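Local coordinates for protein cytochrome P450 (CYP102L1) (Mycobacterium phage Adler, PDB 6N6Q) that probably acts as a haem-thiolate monooxygenase, using oxygen activated at its haem iron to oxidise a substrate, at residues 226-231 and 271-276; 110-115 and 248-253; 89-94 and 193-198. All coordinates share one frame; numbering follows the deposited sequence.

Contact 1 (226-231 and 271-276); sequences AEVDKI and QILTFL. With HEM (protoporphyrin IX containing Fe), chain E.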
loop_
_atom_site.group_PDB
_atom_site.type_symbol
_atom_site.label_atom_id
_atom_site.label_comp_id
_atom_site.label_asym_id
_atom_site.label_seq_id
_atom_site.Cartn_x
_atom_site.Cartn_y
_atom_site.Cartn_z
ATOM N N ALA A 226 7.561 -2.926 23.199
ATOM C CA ALA A 226 8.680 -2.322 23.912
ATOM C C ALA A 226 9.554 -1.489 22.986
ATOM O O ALA A 226 10.085 -0.454 23.402
ATOM C CB ALA A 226 9.512 -3.402 24.601
ATOM N N GLU A 227 9.713 -1.915 21.732
ATOM C CA GLU A 227 10.556 -1.168 20.807
ATOM C C GLU A 227 9.899 0.140 20.387
ATOM O O GLU A 227 10.575 1.170 20.279
ATOM C CB GLU A 227 10.885 -2.023 19.584
ATOM C CG GLU A 227 11.759 -1.321 18.557
ATOM C CD GLU A 227 13.030 -2.089 18.251
ATOM O OE1 GLU A 227 13.404 -2.968 19.059
ATOM O OE2 GLU A 227 13.653 -1.813 17.201
ATOM N N VAL A 228 8.585 0.127 20.143
ATOM C CA VAL A 228 7.914 1.365 19.755
ATOM C C VAL A 228 7.808 2.312 20.942
ATOM O O VAL A 228 7.843 3.536 20.770
ATOM C CB VAL A 228 6.533 1.078 19.131
ATOM C CG1 VAL A 228 6.688 0.355 17.802
ATOM C CG2 VAL A 228 5.662 0.272 20.078
ATOM N N ASP A 229 7.686 1.778 22.160
ATOM C CA ASP A 229 7.717 2.633 23.342
ATOM C C ASP A 229 9.071 3.312 23.487
ATOM O O ASP A 229 9.149 4.486 23.870
ATOM C CB ASP A 229 7.390 1.822 24.596
ATOM C CG ASP A 229 5.915 1.486 24.710
ATOM O OD1 ASP A 229 5.085 2.233 24.150
ATOM O OD2 ASP A 229 5.585 0.475 25.367
ATOM N N LYS A 230 10.152 2.588 23.184
ATOM C CA LYS A 230 11.481 3.185 23.259
ATOM C C LYS A 230 11.641 4.299 22.231
ATOM O O LYS A 230 12.267 5.326 22.513
ATOM C CB LYS A 230 12.552 2.110 23.067
ATOM C CG LYS A 230 13.965 2.587 23.372
ATOM C CD LYS A 230 14.932 1.420 23.519
ATOM C CE LYS A 230 16.305 1.896 23.976
ATOM N NZ LYS A 230 17.232 0.761 24.252
ATOM N N ILE A 231 11.074 4.117 21.036
ATOM C CA ILE A 231 11.106 5.176 20.031
ATOM C C ILE A 231 10.326 6.391 20.516
ATOM O O ILE A 231 10.707 7.540 20.256
ATOM C CB ILE A 231 10.568 4.647 18.687
ATOM C CG1 ILE A 231 11.446 3.499 18.183
ATOM C CG2 ILE A 231 10.497 5.760 17.655
ATOM C CD1 ILE A 231 10.969 2.882 16.888
ATOM N N GLN A 271 -0.101 3.687 15.718
ATOM C CA GLN A 271 0.050 4.428 14.470
ATOM C C GLN A 271 1.395 4.136 13.816
ATOM O O GLN A 271 1.475 3.991 12.590
ATOM C CB GLN A 271 -0.109 5.927 14.720
ATOM C CG GLN A 271 -1.370 6.325 15.477
ATOM C CD GLN A 271 -2.649 6.015 14.721
ATOM O OE1 GLN A 271 -2.625 5.678 13.537
ATOM N NE2 GLN A 271 -3.778 6.127 15.411
ATOM N N ILE A 272 2.459 4.044 14.617
ATOM C CA ILE A 272 3.770 3.687 14.081
ATOM C C ILE A 272 3.711 2.320 13.412
ATOM O O ILE A 272 4.192 2.137 12.287
ATOM C CB ILE A 272 4.833 3.726 15.193
ATOM C CG1 ILE A 272 5.044 5.162 15.680
ATOM C CG2 ILE A 272 6.140 3.116 14.705
ATOM C CD1 ILE A 272 5.959 5.270 16.883
ATOM N N LEU A 273 3.115 1.339 14.096
ATOM C CA LEU A 273 2.934 0.023 13.494
ATOM C C LEU A 273 2.053 0.103 12.256
ATOM O O LEU A 273 2.287 -0.607 11.272
ATOM C CB LEU A 273 2.332 -0.947 14.510
ATOM C CG LEU A 273 3.234 -1.433 15.644
ATOM C CD1 LEU A 273 2.485 -2.430 16.514
ATOM C CD2 LEU A 273 4.504 -2.052 15.085
ATOM N N THR A 274 1.037 0.968 12.287
ATOM C CA THR A 274 0.141 1.108 11.142
ATOM C C THR A 274 0.887 1.634 9.922
ATOM O O THR A 274 0.850 1.024 8.848
ATOM C CB THR A 274 -1.023 2.035 11.497
ATOM O OG1 THR A 274 -1.799 1.453 12.551
ATOM C CG2 THR A 274 -1.904 2.266 10.279
ATOM N N PHE A 275 1.574 2.768 10.073
ATOM C CA PHE A 275 2.304 3.346 8.950
ATOM C C PHE A 275 3.370 2.392 8.430
ATOM O O PHE A 275 3.678 2.396 7.233
ATOM C CB PHE A 275 2.941 4.677 9.359
ATOM C CG PHE A 275 1.952 5.713 9.821
ATOM C CD1 PHE A 275 0.602 5.593 9.527
ATOM C CD2 PHE A 275 2.378 6.814 10.545
ATOM C CE1 PHE A 275 -0.304 6.547 9.951
ATOM C CE2 PHE A 275 1.478 7.773 10.970
ATOM C CZ PHE A 275 0.135 7.639 10.673
ATOM N N LEU A 276 3.931 1.557 9.308
ATOM C CA LEU A 276 4.957 0.615 8.880
ATOM C C LEU A 276 4.374 -0.480 7.996
ATOM O O LEU A 276 4.936 -0.803 6.946
ATOM C CB LEU A 276 5.658 0.002 10.092
ATOM C CG LEU A 276 6.797 0.824 10.695
ATOM C CD1 LEU A 276 7.593 -0.015 11.682
ATOM C CD2 LEU A 276 7.694 1.374 9.596
HETATM C CHA HEM E . -5.862 3.488 3.731
HETATM C CHB HEM E . -4.032 1.918 -0.489
HETATM C CHC HEM E . 0.312 3.745 0.719
HETATM C CHD HEM E . -1.356 4.621 5.199
HETATM C C1A HEM E . -5.770 2.925 2.473
HETATM C C2A HEM E . -6.849 2.343 1.696
HETATM C C3A HEM E . -6.344 1.913 0.539
HETATM C C4A HEM E . -4.923 2.202 0.527
HETATM C CMA HEM E . -7.142 1.223 -0.587
HETATM C CAA HEM E . -8.329 2.225 2.121
HETATM C CBA HEM E . -8.500 0.942 2.928
HETATM C CGA HEM E . -9.956 0.683 3.216
HETATM O O1A HEM E . -10.825 1.425 2.686
HETATM O O2A HEM E . -10.251 -0.273 3.980
HETATM C C1B HEM E . -2.713 2.327 -0.555
HETATM C C2B HEM E . -1.848 2.221 -1.714
HETATM C C3B HEM E . -0.642 2.727 -1.384
HETATM C C4B HEM E . -0.714 3.166 -0.002
HETATM C CMB HEM E . -2.310 1.619 -3.062
HETATM C CAB HEM E . 0.649 2.862 -2.234
HETATM C CBB HEM E . 0.785 2.447 -3.500
HETATM C C1C HEM E . 0.249 4.174 2.030
HETATM C C2C HEM E . 1.294 4.852 2.770
HETATM C C3C HEM E . 0.852 5.099 4.004
HETATM C C4C HEM E . -0.509 4.584 4.105
HETATM C CMC HEM E . 2.694 5.230 2.239
HETATM C CAC HEM E . 1.703 5.813 5.082
HETATM C CBC HEM E . 1.245 6.088 6.307
HETATM C C1D HEM E . -2.721 4.403 5.198
HETATM C C2D HEM E . -3.623 4.575 6.323
HETATM C C3D HEM E . -4.860 4.265 5.919
HETATM C C4D HEM E . -4.799 3.883 4.521
HETATM C CMD HEM E . -3.220 5.034 7.743
HETATM C CAD HEM E . -6.139 4.306 6.788
HETATM C CBD HEM E . -6.710 5.720 6.808
HETATM C CGD HEM E . -8.009 5.744 7.576
HETATM O O1D HEM E . -8.326 6.798 8.187
HETATM O O2D HEM E . -8.727 4.710 7.585
HETATM N NA HEM E . -4.612 2.816 1.724
HETATM N NB HEM E . -1.988 2.907 0.466
HETATM N NC HEM E . -0.831 4.030 2.878
HETATM N ND HEM E . -3.478 3.981 4.118
HETATM FE FE HEM E . -2.686 3.304 2.341
#
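The two segments come nearest at Val228 and Ile272, with 7.4 Å between Val228 CA and Ile272 CA. Residues 226-231 belong to helix 212-237 and residues 271-276 to helix 265-296; both segments lie well inside their helices, and the two cross rather than run alongside each other. One branch of Val228 carries the contact: CG1, anti to the carbonyl carbon (chi1 -67°), reaches Ile272 CG2 at 4.2 Å and stands equally far, 4.2 Å, from Leu273 CD2. The valine and Ile272 point past each other in opposite directions, so they meet along their flanks. Phe184 of helix 183-196 touches both Val228 and Leu273 and continues the apolar layer.

The other face of segment 271-276 looks to the haem. Phe275 CD1 lies 3.3 Å from vinyl carbon CBC, meeting the ring obliquely, while Thr274 CG2 is 4.0 Å from the haem methyl CMD. The OG1 of Thr274 is bonded back to Asn270 O, within its own helix. Gln271 O lies over one face of the Phe275 ring, 3.3 Å above its plane and towards the rim. This is the cytochrome P450 arrangement in which a long helix, here 265-296, passes over the haem, with the G helix packed on its outer side.

Contact 2 (110-115 and 248-253); sequences HEILTP and LDIMLT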
loop_
_atom_site.group_PDB
_atom_site.type_symbol
_atom_site.label_atom_id
_atom_site.label_comp_id
_atom_site.label_asym_id
_atom_site.label_seq_id
_atom_site.Cartn_x
_atom_site.Cartn_y
_atom_site.Cartn_z
ATOM N N HIS A 110 -7.108 10.916 13.057
ATOM C CA HIS A 110 -7.308 11.408 11.698
ATOM C C HIS A 110 -7.201 12.926 11.630
ATOM O O HIS A 110 -6.614 13.468 10.688
ATOM C CB HIS A 110 -8.661 10.944 11.159
ATOM C CG HIS A 110 -8.961 11.438 9.779
ATOM N ND1 HIS A 110 -8.271 11.003 8.667
ATOM C CD2 HIS A 110 -9.871 12.335 9.331
ATOM C CE1 HIS A 110 -8.746 11.608 7.593
ATOM N NE2 HIS A 110 -9.718 12.422 7.969
ATOM N N GLU A 111 -7.758 13.632 12.615
ATOM C CA GLU A 111 -7.659 15.086 12.629
ATOM C C GLU A 111 -6.323 15.582 13.167
ATOM O O GLU A 111 -6.050 16.784 13.087
ATOM C CB GLU A 111 -8.802 15.692 13.453
ATOM C CG GLU A 111 -10.196 15.140 13.142
ATOM C CD GLU A 111 -10.773 15.615 11.814
ATOM O OE1 GLU A 111 -10.048 15.623 10.796
ATOM O OE2 GLU A 111 -11.969 15.977 11.788
ATOM N N ILE A 112 -5.491 14.696 13.705
ATOM C CA ILE A 112 -4.176 15.064 14.211
ATOM C C ILE A 112 -3.088 14.823 13.172
ATOM O O ILE A 112 -2.169 15.631 13.033
ATOM C CB ILE A 112 -3.879 14.295 15.518
ATOM C CG1 ILE A 112 -4.709 14.855 16.673
ATOM C CG2 ILE A 112 -2.395 14.342 15.857
ATOM C CD1 ILE A 112 -4.650 14.010 17.929
ATOM N N LEU A 113 -3.189 13.727 12.424
ATOM C CA LEU A 113 -2.148 13.330 11.488
ATOM C C LEU A 113 -2.382 13.822 10.066
ATOM O O LEU A 113 -1.482 13.685 9.233
ATOM C CB LEU A 113 -2.004 11.806 11.487
ATOM C CG LEU A 113 -1.295 11.240 12.718
ATOM C CD1 LEU A 113 -1.657 9.780 12.939
ATOM C CD2 LEU A 113 0.211 11.405 12.569
ATOM N N THR A 114 -3.553 14.386 9.767
ATOM C CA THR A 114 -3.778 14.934 8.430
ATOM C C THR A 114 -2.764 16.004 8.034
ATOM O O THR A 114 -2.281 15.952 6.890
ATOM C CB THR A 114 -5.211 15.476 8.308
ATOM O OG1 THR A 114 -5.682 15.907 9.591
ATOM C CG2 THR A 114 -6.145 14.414 7.749
ATOM N N PRO A 115 -2.395 16.973 8.883
ATOM C CA PRO A 115 -1.374 17.947 8.459
ATOM C C PRO A 115 -0.013 17.326 8.208
ATOM O O PRO A 115 0.820 17.952 7.539
ATOM C CB PRO A 115 -1.324 18.944 9.626
ATOM C CG PRO A 115 -2.616 18.762 10.347
ATOM C CD PRO A 115 -2.930 17.309 10.216
ATOM N N LEU A 248 6.052 11.582 14.198
ATOM C CA LEU A 248 6.122 11.271 15.621
ATOM C C LEU A 248 6.008 12.532 16.468
ATOM O O LEU A 248 5.377 12.518 17.531
ATOM C CB LEU A 248 7.421 10.524 15.925
ATOM C CG LEU A 248 7.714 10.172 17.386
ATOM C CD1 LEU A 248 6.534 9.449 18.015
ATOM C CD2 LEU A 248 8.970 9.323 17.475
ATOM N N ASP A 249 6.608 13.636 16.010
ATOM C CA ASP A 249 6.532 14.885 16.760
ATOM C C ASP A 249 5.094 15.374 16.880
ATOM O O ASP A 249 4.660 15.787 17.961
ATOM C CB ASP A 249 7.400 15.952 16.097
ATOM C CG ASP A 249 8.881 15.729 16.326
ATOM O OD1 ASP A 249 9.256 15.287 17.433
ATOM O OD2 ASP A 249 9.675 16.000 15.400
ATOM N N ILE A 250 4.339 15.331 15.781
ATOM C CA ILE A 250 2.961 15.811 15.815
ATOM C C ILE A 250 2.105 14.933 16.720
ATOM O O ILE A 250 1.209 15.428 17.415
ATOM C CB ILE A 250 2.391 15.896 14.387
ATOM C CG1 ILE A 250 3.183 16.915 13.565
ATOM C CG2 ILE A 250 0.919 16.280 14.414
ATOM C CD1 ILE A 250 2.650 17.120 12.159
ATOM N N MET A 251 2.368 13.623 16.739
ATOM C CA MET A 251 1.612 12.743 17.624
ATOM C C MET A 251 1.916 13.024 19.091
ATOM O O MET A 251 1.066 12.784 19.957
ATOM C CB MET A 251 1.896 11.277 17.290
ATOM C CG MET A 251 1.171 10.784 16.044
ATOM S SD MET A 251 1.346 9.011 15.752
ATOM C CE MET A 251 3.119 8.870 15.547
ATOM N N LEU A 252 3.111 13.535 19.387
ATOM C CA LEU A 252 3.482 13.900 20.746
ATOM C C LEU A 252 3.176 15.356 21.075
ATOM O O LEU A 252 3.345 15.759 22.231
ATOM C CB LEU A 252 4.973 13.635 20.978
ATOM C CG LEU A 252 5.435 12.178 20.981
ATOM C CD1 LEU A 252 6.950 12.099 20.884
ATOM C CD2 LEU A 252 4.944 11.466 22.233
ATOM N N THR A 253 2.728 16.146 20.101
ATOM C CA THR A 253 2.514 17.575 20.289
ATOM C C THR A 253 1.066 17.992 20.081
ATOM O O THR A 253 0.488 18.657 20.948
ATOM C CB THR A 253 3.423 18.371 19.335
ATOM O OG1 THR A 253 4.798 18.114 19.651
ATOM C CG2 THR A 253 3.147 19.864 19.447
#
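Leu113 and Met251 meet at a slant, the isobutyl end of the leucine lying against the middle of the methionine chain. Leu113 CD2 approaches Met251 CG to 3.7 Å and the sulfur less closely, with Met251 SD 4.1 Å from Leu113 CD2. The methionine runs extended as far as SD and then bends (chi3 -61°), which turns CE away from Leu113 and towards Ile272 of helix 265-296, while SD lies against Gln271 CB. Leu113 in turn rests on Phe275 of that helix.

The second pair, Ile112 and Ile250, is set differently. Their side chains slide past one another in opposite senses, and the two CG2 methyls face each other, Ile112 CG2 to Ile250 CG2 at 4.1 Å. The same Ile250 methyl, anti to its own backbone N, comes closest to a backbone atom, with Ile250 CG2 3.4 Å from Ile112 O.

Within each segment a threonine hydroxyl bonds back to a carbonyl four residues earlier. Thr114 OG1 donates to His110 O at 2.8 Å, in the carbonyl plane, and Thr114 CG2 lies above one face of the His110 ring, towards its rim; Thr253 OG1 donates to Asp249 O at 2.9 Å, from above the carbonyl plane. Between helix 104-113, whose Trp106 bonds to the haem, and helix 247-253 the contact itself is made by apolar side chains, with one methyl against a carbonyl oxygen: shape and dispersion, not directional bonds, set how the two lie together.

Contact 3 (89-94 and 193-198); sequences RSVAGD and QYANRR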
loop_
_atom_site.group_PDB
_atom_site.type_symbol
_atom_site.label_atom_id
_atom_site.label_comp_id
_atom_site.label_asym_id
_atom_site.label_seq_id
_atom_site.Cartn_x
_atom_site.Cartn_y
_atom_site.Cartn_z
ATOM N N ARG A 89 -6.201 -6.267 13.815
ATOM C CA ARG A 89 -6.284 -5.543 15.077
ATOM C C ARG A 89 -5.428 -6.185 16.160
ATOM O O ARG A 89 -5.063 -5.512 17.129
ATOM C CB ARG A 89 -7.738 -5.452 15.542
ATOM C CG ARG A 89 -8.634 -4.644 14.614
ATOM C CD ARG A 89 -10.069 -4.624 15.112
ATOM N NE ARG A 89 -10.180 -4.038 16.444
ATOM C CZ ARG A 89 -10.427 -2.753 16.677
ATOM N NH1 ARG A 89 -10.593 -1.912 15.666
ATOM N NH2 ARG A 89 -10.513 -2.309 17.923
ATOM N N SER A 90 -5.098 -7.471 16.018
ATOM C CA SER A 90 -4.178 -8.111 16.948
ATOM C C SER A 90 -2.773 -7.534 16.849
ATOM O O SER A 90 -1.982 -7.693 17.785
ATOM C CB SER A 90 -4.141 -9.620 16.702
ATOM O OG SER A 90 -5.396 -10.213 16.990
ATOM N N VAL A 91 -2.449 -6.870 15.742
ATOM C CA VAL A 91 -1.142 -6.248 15.538
ATOM C C VAL A 91 -1.230 -4.730 15.666
ATOM O O VAL A 91 -0.530 -4.127 16.480
ATOM C CB VAL A 91 -0.539 -6.660 14.176
ATOM C CG1 VAL A 91 0.785 -5.954 13.944
ATOM C CG2 VAL A 91 -0.372 -8.169 14.104
ATOM N N ALA A 92 -2.096 -4.098 14.876
ATOM C CA ALA A 92 -2.180 -2.646 14.810
ATOM C C ALA A 92 -3.225 -2.050 15.749
ATOM O O ALA A 92 -3.330 -0.822 15.825
ATOM C CB ALA A 92 -2.472 -2.203 13.374
ATOM N N GLY A 93 -3.997 -2.881 16.448
ATOM C CA GLY A 93 -4.952 -2.386 17.430
ATOM C C GLY A 93 -5.945 -1.410 16.834
ATOM O O GLY A 93 -6.522 -1.639 15.764
ATOM N N ASP A 94 -6.148 -0.296 17.535
ATOM C CA ASP A 94 -7.045 0.759 17.068
ATOM C C ASP A 94 -6.309 1.841 16.287
ATOM O O ASP A 94 -6.619 3.029 16.413
ATOM C CB ASP A 94 -7.807 1.359 18.246
ATOM C CG ASP A 94 -6.894 1.983 19.287
ATOM O OD1 ASP A 94 -5.665 1.764 19.225
ATOM O OD2 ASP A 94 -7.411 2.700 20.171
ATOM N N GLN A 193 1.614 -12.952 10.361
ATOM C CA GLN A 193 1.217 -14.315 10.023
ATOM C C GLN A 193 0.317 -14.907 11.099
ATOM O O GLN A 193 -0.680 -15.571 10.792
ATOM C CB GLN A 193 2.452 -15.194 9.833
ATOM C CG GLN A 193 3.364 -14.777 8.701
ATOM C CD GLN A 193 4.570 -15.686 8.578
ATOM O OE1 GLN A 193 4.796 -16.552 9.425
ATOM N NE2 GLN A 193 5.349 -15.498 7.520
ATOM N N TYR A 194 0.660 -14.680 12.367
ATOM C CA TYR A 194 -0.136 -15.197 13.471
ATOM C C TYR A 194 -1.514 -14.555 13.535
ATOM O O TYR A 194 -2.438 -15.152 14.098
ATOM C CB TYR A 194 0.613 -14.982 14.788
ATOM C CG TYR A 194 -0.009 -15.660 15.986
ATOM C CD1 TYR A 194 0.241 -16.999 16.256
ATOM C CD2 TYR A 194 -0.831 -14.960 16.857
ATOM C CE1 TYR A 194 -0.318 -17.623 17.353
ATOM C CE2 TYR A 194 -1.395 -15.574 17.956
ATOM C CZ TYR A 194 -1.135 -16.907 18.199
ATOM O OH TYR A 194 -1.696 -17.523 19.293
ATOM N N ALA A 195 -1.675 -13.357 12.966
ATOM C CA ALA A 195 -2.965 -12.679 13.005
ATOM C C ALA A 195 -3.917 -13.219 11.944
ATOM O O ALA A 195 -5.116 -13.372 12.205
ATOM C CB ALA A 195 -2.769 -11.173 12.828
ATOM N N ASN A 196 -3.403 -13.517 10.749
ATOM C CA ASN A 196 -4.255 -13.979 9.660
ATOM C C ASN A 196 -4.726 -15.415 9.857
ATOM O O ASN A 196 -5.652 -15.844 9.158
ATOM C CB ASN A 196 -3.516 -13.848 8.325
ATOM C CG ASN A 196 -4.416 -14.103 7.126
ATOM O OD1 ASN A 196 -4.603 -15.245 6.704
ATOM N ND2 ASN A 196 -4.975 -13.034 6.568
ATOM N N ARG A 197 -4.117 -16.156 10.785
ATOM C CA ARG A 197 -4.489 -17.537 11.073
ATOM C C ARG A 197 -5.999 -17.704 11.137
ATOM O O ARG A 197 -6.679 -17.020 11.908
ATOM C CB ARG A 197 -3.877 -17.980 12.401
ATOM C CG ARG A 197 -2.374 -18.141 12.425
ATOM C CD ARG A 197 -1.986 -18.675 13.788
ATOM N NE ARG A 197 -2.796 -18.035 14.820
ATOM C CZ ARG A 197 -3.207 -18.633 15.933
ATOM N NH1 ARG A 197 -2.888 -19.898 16.168
ATOM N NH2 ARG A 197 -3.944 -17.963 16.809
ATOM N N ARG A 198 -6.524 -18.616 10.327
ATOM C CA ARG A 198 -7.962 -18.811 10.289
ATOM C C ARG A 198 -8.420 -19.640 11.486
ATOM O O ARG A 198 -7.655 -20.411 12.072
ATOM C CB ARG A 198 -8.384 -19.473 8.978
ATOM C CG ARG A 198 -9.846 -19.245 8.604
ATOM C CD ARG A 198 -10.259 -17.787 8.797
ATOM N NE ARG A 198 -10.772 -17.527 10.141
ATOM C CZ ARG A 198 -11.059 -16.323 10.622
ATOM N NH1 ARG A 198 -10.900 -15.246 9.867
ATOM N NH2 ARG A 198 -11.505 -16.202 11.866
#
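Ser90, Val91 and Ala195 form a small, largely apolar surface contact between the short helix 89-92 and the C-terminal end of helix 183-196. By their place in the cytochrome P450 fold these probably correspond to the B' region and the F helix, elements that in this fold commonly cover the distal substrate pocket, here on the same side of the haem as the long helix 265-296. The backbones come near at one point, Ser90 CA to Ala195 CA, 6.2 Å apart, a spacing that the small alanine permits.

The Ala195 methyl is the shared partner. Val91 CG2, the branch anti to the carbonyl carbon, lies 4.0 Å from Ala195 CB, and Ser90 CB is 4.4 Å from the same Ala195 CB at the margin. A polar link just outside the pair joins the same regions, Lys87 NZ bonding to Asn196 O.

Both helices stop close by. Helix 89-92 gives way at Gly93, whose positive phi (57°) suits glycine and whose N still bonds to Arg89 O at 2.9 Å. Beyond helix 183-196 the chain turns at Arg197, with its guanidinium also in a salt bridge to Glu206. Arg197 NE donates to a lone pair of Tyr194 O at 3.0 Å, the N-H...O angle being 146°, and Tyr194 CE1 sits 3.4 Å above the centre of the Arg197 guanidinium plane.

Overall arrangement
Contacts 1 and 2 are buried, whereas contact 3 lies at the surface. Helix 265-296 is the common element: Gln271 and Ile272 of contact 1 pack on Met251 of contact 2, Phe275 meets Leu113, and Leu273 and Thr274 touch Val91 and Ala92 of contact 3. Contacts 2 and 3 do not touch, their nearest atoms being about 9 Å apart; contact 1 touches both and so bridges them. All three rest mainly on apolar side chains, without a hydrogen bond between their segments. Branched and long side chains make contacts 1 and 2, all buried except the partly exposed Ile250, while contact 3 rests on one alanine methyl, with salt bridges and a lysine bond around it. Only contact 1 touches the haem.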